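Local structure of possible prolidase (Bifidobacterium longum NCC2705, 2P9B) at residues Met70-Ser82 with Val342-Thr356. The protein is probably a metal-dependent amidohydrolase that cleaves carbon-nitrogen bonds, possibly a prolidase. Sequence-based numbering, arbitrary orientation.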
# COMPACT_ATOMS: atom_id res chain seq x y z
N MSE A 70 -13.85 5.64 -9.11
CA MSE A 70 -12.62 6.30 -8.71
C MSE A 70 -11.46 5.40 -9.09
O MSE A 70 -11.66 4.27 -9.53
CB MSE A 70 -12.62 6.57 -7.19
CG MSE A 70 -12.61 5.31 -6.28
SE MSE A 70 -12.40 5.62 -4.40
CE MSE A 70 -10.54 6.02 -4.40
N PRO A 71 -10.22 5.90 -8.94
CA PRO A 71 -9.08 5.05 -9.29
C PRO A 71 -9.05 3.89 -8.30
O PRO A 71 -9.53 4.03 -7.17
CB PRO A 71 -7.87 5.96 -9.09
CG PRO A 71 -8.44 7.35 -9.33
CD PRO A 71 -9.78 7.27 -8.63
N GLY A 72 -8.50 2.75 -8.70
CA GLY A 72 -8.43 1.63 -7.78
C GLY A 72 -7.58 2.00 -6.58
O GLY A 72 -6.66 2.81 -6.69
N LEU A 73 -7.89 1.43 -5.42
CA LEU A 73 -7.08 1.72 -4.23
C LEU A 73 -5.73 1.04 -4.39
O LEU A 73 -5.59 0.09 -5.14
CB LEU A 73 -7.76 1.21 -2.96
CG LEU A 73 -9.06 1.91 -2.52
CD1 LEU A 73 -9.64 1.21 -1.30
CD2 LEU A 73 -8.75 3.38 -2.21
N ILE A 74 -4.73 1.56 -3.69
CA ILE A 74 -3.39 0.99 -3.72
C ILE A 74 -2.96 0.80 -2.28
O ILE A 74 -3.18 1.68 -1.44
CB ILE A 74 -2.39 1.96 -4.43
CG1 ILE A 74 -2.83 2.15 -5.89
CG2 ILE A 74 -0.97 1.40 -4.36
CD1 ILE A 74 -1.95 3.09 -6.70
N ASN A 75 -2.37 -0.36 -1.97
CA ASN A 75 -1.90 -0.62 -0.61
C ASN A 75 -0.39 -0.81 -0.70
O ASN A 75 0.09 -1.77 -1.28
CB ASN A 75 -2.55 -1.88 -0.03
CG ASN A 75 -2.28 -2.03 1.46
OD1 ASN A 75 -1.19 -1.73 1.93
ND2 ASN A 75 -3.29 -2.49 2.20
N ALA A 76 0.36 0.13 -0.14
CA ALA A 76 1.82 0.08 -0.22
C ALA A 76 2.53 -0.82 0.78
O ALA A 76 3.76 -0.87 0.80
CB ALA A 76 2.39 1.50 -0.12
N HIS A 77 1.78 -1.53 1.61
CA HIS A 77 2.41 -2.40 2.59
C HIS A 77 1.54 -3.62 2.89
O HIS A 77 0.64 -3.55 3.71
CB HIS A 77 2.69 -1.60 3.87
CG HIS A 77 3.57 -2.32 4.84
ND1 HIS A 77 4.32 -1.66 5.80
CD2 HIS A 77 3.83 -3.64 5.01
CE1 HIS A 77 4.99 -2.54 6.51
NE2 HIS A 77 4.72 -3.75 6.05
N THR A 78 1.84 -4.72 2.20
CA THR A 78 1.07 -5.95 2.37
C THR A 78 1.96 -7.19 2.52
O THR A 78 3.18 -7.13 2.33
CB THR A 78 0.15 -6.19 1.15
OG1 THR A 78 0.94 -6.37 -0.03
CG2 THR A 78 -0.79 -4.99 0.95
N HIS A 79 1.33 -8.30 2.89
CA HIS A 79 1.96 -9.61 3.02
C HIS A 79 0.89 -10.54 2.47
O HIS A 79 -0.29 -10.35 2.76
CB HIS A 79 2.23 -9.97 4.49
CG HIS A 79 3.24 -9.09 5.15
ND1 HIS A 79 4.59 -9.19 4.90
CD2 HIS A 79 3.10 -8.07 6.04
CE1 HIS A 79 5.24 -8.27 5.60
NE2 HIS A 79 4.35 -7.58 6.30
N LEU A 80 1.28 -11.55 1.70
CA LEU A 80 0.29 -12.46 1.14
C LEU A 80 0.23 -13.80 1.86
O LEU A 80 -0.23 -14.80 1.31
CB LEU A 80 0.54 -12.64 -0.36
CG LEU A 80 0.45 -11.34 -1.19
CD1 LEU A 80 0.67 -11.65 -2.66
CD2 LEU A 80 -0.90 -10.67 -0.98
N PHE A 81 0.68 -13.80 3.11
CA PHE A 81 0.66 -14.98 3.96
C PHE A 81 0.41 -14.47 5.38
O PHE A 81 0.74 -13.33 5.70
CB PHE A 81 2.01 -15.71 3.88
CG PHE A 81 3.13 -14.99 4.58
CD1 PHE A 81 3.50 -15.34 5.88
CD2 PHE A 81 3.81 -13.95 3.96
CE1 PHE A 81 4.52 -14.67 6.54
CE2 PHE A 81 4.84 -13.27 4.61
CZ PHE A 81 5.20 -13.63 5.90
N SER A 82 -0.18 -15.31 6.23
CA SER A 82 -0.47 -14.91 7.60
C SER A 82 0.75 -15.05 8.50
O SER A 82 1.28 -16.15 8.67
CB SER A 82 -1.62 -15.75 8.17
OG SER A 82 -2.80 -15.58 7.40
N VAL A 342 -0.57 5.17 1.75
CA VAL A 342 -1.49 4.28 2.46
C VAL A 342 -1.00 2.84 2.36
O VAL A 342 -0.85 2.29 1.26
CB VAL A 342 -2.91 4.39 1.87
CG1 VAL A 342 -3.78 3.25 2.36
CG2 VAL A 342 -3.53 5.73 2.26
N GLY A 343 -0.74 2.24 3.51
CA GLY A 343 -0.29 0.86 3.59
C GLY A 343 -0.86 0.38 4.90
O GLY A 343 -1.12 1.20 5.78
N THR A 344 -1.06 -0.93 5.07
CA THR A 344 -1.64 -1.40 6.32
C THR A 344 -0.96 -2.56 7.02
O THR A 344 -1.30 -2.86 8.17
CB THR A 344 -3.10 -1.82 6.11
OG1 THR A 344 -3.15 -2.93 5.21
CG2 THR A 344 -3.91 -0.66 5.54
N ASP A 345 -0.02 -3.21 6.35
CA ASP A 345 0.69 -4.37 6.89
C ASP A 345 -0.28 -5.55 7.01
O ASP A 345 -0.41 -6.16 8.07
CB ASP A 345 1.29 -4.05 8.27
CG ASP A 345 2.53 -4.87 8.58
OD1 ASP A 345 2.76 -5.88 7.89
OD2 ASP A 345 3.28 -4.50 9.52
N THR A 346 -0.96 -5.86 5.91
CA THR A 346 -1.92 -6.97 5.92
C THR A 346 -1.26 -8.29 6.31
O THR A 346 -0.04 -8.44 6.17
CB THR A 346 -2.59 -7.15 4.53
OG1 THR A 346 -1.61 -7.58 3.58
CG2 THR A 346 -3.21 -5.85 4.06
N GLY A 347 -2.05 -9.24 6.78
CA GLY A 347 -1.49 -10.52 7.18
C GLY A 347 -1.36 -10.61 8.68
O GLY A 347 -1.26 -11.71 9.24
N MSE A 348 -1.34 -9.45 9.34
CA MSE A 348 -1.25 -9.40 10.79
C MSE A 348 -2.59 -9.89 11.32
O MSE A 348 -3.62 -9.74 10.67
CB MSE A 348 -0.99 -7.97 11.28
CG MSE A 348 0.31 -7.33 10.79
SE MSE A 348 1.96 -8.17 11.39
CE MSE A 348 2.39 -9.25 9.83
N THR A 349 -2.58 -10.49 12.51
CA THR A 349 -3.81 -11.01 13.10
C THR A 349 -4.97 -10.02 13.05
O THR A 349 -6.10 -10.41 12.75
CB THR A 349 -3.58 -11.43 14.57
OG1 THR A 349 -2.56 -12.44 14.63
CG2 THR A 349 -4.87 -11.99 15.16
N PHE A 350 -4.70 -8.76 13.35
CA PHE A 350 -5.76 -7.76 13.36
C PHE A 350 -5.77 -6.77 12.19
O PHE A 350 -6.30 -5.67 12.30
CB PHE A 350 -5.75 -7.00 14.69
CG PHE A 350 -6.06 -7.87 15.88
CD1 PHE A 350 -7.35 -8.36 16.07
CD2 PHE A 350 -5.06 -8.24 16.77
CE1 PHE A 350 -7.64 -9.21 17.14
CE2 PHE A 350 -5.34 -9.08 17.85
CZ PHE A 350 -6.63 -9.57 18.03
N VAL A 351 -5.17 -7.17 11.07
CA VAL A 351 -5.16 -6.32 9.88
C VAL A 351 -5.65 -7.17 8.71
O VAL A 351 -4.87 -7.84 8.03
CB VAL A 351 -3.75 -5.79 9.54
CG1 VAL A 351 -3.84 -4.80 8.38
CG2 VAL A 351 -3.12 -5.14 10.76
N PRO A 352 -6.97 -7.17 8.48
CA PRO A 352 -7.55 -7.95 7.39
C PRO A 352 -7.00 -7.57 6.02
O PRO A 352 -6.69 -6.41 5.77
CB PRO A 352 -9.04 -7.64 7.51
CG PRO A 352 -9.21 -7.40 8.99
CD PRO A 352 -8.02 -6.54 9.30
N GLN A 353 -6.91 -8.57 5.15
CA GLN A 353 -6.41 -8.35 3.79
C GLN A 353 -7.36 -7.43 3.03
O GLN A 353 -6.95 -6.73 2.10
CB GLN A 353 -6.32 -9.68 3.03
CG GLN A 353 -5.31 -10.68 3.60
CD GLN A 353 -3.87 -10.32 3.25
OE1 GLN A 353 -3.61 -9.31 2.60
NE2 GLN A 353 -2.94 -11.17 3.68
N TYR A 354 -8.62 -7.42 3.44
CA TYR A 354 -9.63 -6.61 2.77
C TYR A 354 -9.93 -5.26 3.42
O TYR A 354 -10.84 -4.55 2.98
CB TYR A 354 -10.93 -7.41 2.67
CG TYR A 354 -11.41 -7.93 4.01
CD1 TYR A 354 -11.97 -7.07 4.96
CD2 TYR A 354 -11.28 -9.28 4.34
CE1 TYR A 354 -12.39 -7.54 6.21
CE2 TYR A 354 -11.69 -9.76 5.59
CZ TYR A 354 -12.24 -8.89 6.52
OH TYR A 354 -12.63 -9.36 7.75
N ALA A 355 -9.17 -4.90 4.46
CA ALA A 355 -9.44 -3.66 5.18
C ALA A 355 -8.60 -2.44 4.82
O ALA A 355 -8.40 -1.56 5.65
CB ALA A 355 -9.36 -3.92 6.69
N THR A 356 -8.13 -2.36 3.58
CA THR A 356 -7.32 -1.20 3.20
C THR A 356 -8.07 0.11 3.48
O THR A 356 -7.48 1.08 3.94
CB THR A 356 -6.94 -1.26 1.70
OG1 THR A 356 -6.08 -2.38 1.48
CG2 THR A 356 -6.21 0.02 1.28
O HOH W 1 -3.34 -13.32 5.73
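With CG of N75 turned anti to its backbone nitrogen (chi1 -169°) and OG1 of T344 tucked between N and carbonyl carbon (chi1 64°), the two side chains cross at about a right angle, bringing ND2 to OG1. N75 ND2 donates almost straight to T344 OG1 (3.0 Å, 173°), in the amide plane, and, tilted from that plane, to T356 OG1 (2.9 Å). At the oxygen end of the amide, N75 OD1 accepts from T344 N and, in an Asx turn, from H77 N, so four bonds fix its rotation. With an alanine here, the backbone N-H groups of T344 and H77 would probably lose this acceptor, and the hydroxyls of T344 and T356 the donor that orients them. A76 N binds V342 O, and H77 O takes D345 N at 2.7 Å. An HxH motif ends strand 68-78, as in amidohydrolase TIM barrels; H77, H79 and D345 point donor atoms at one vacant point, consistent with an empty metal site. D345 CB lies over a face of the H77 ring, 4.2 Å from its centroid. G136 O accepts from H79 ND1, a second-shell partner if a metal binds. H79 N donates to T346 OG1 (3.1 Å), which donates to Q353 OE1, while Q353 NE2 grips H79 O (2.9 Å) in its amide plane.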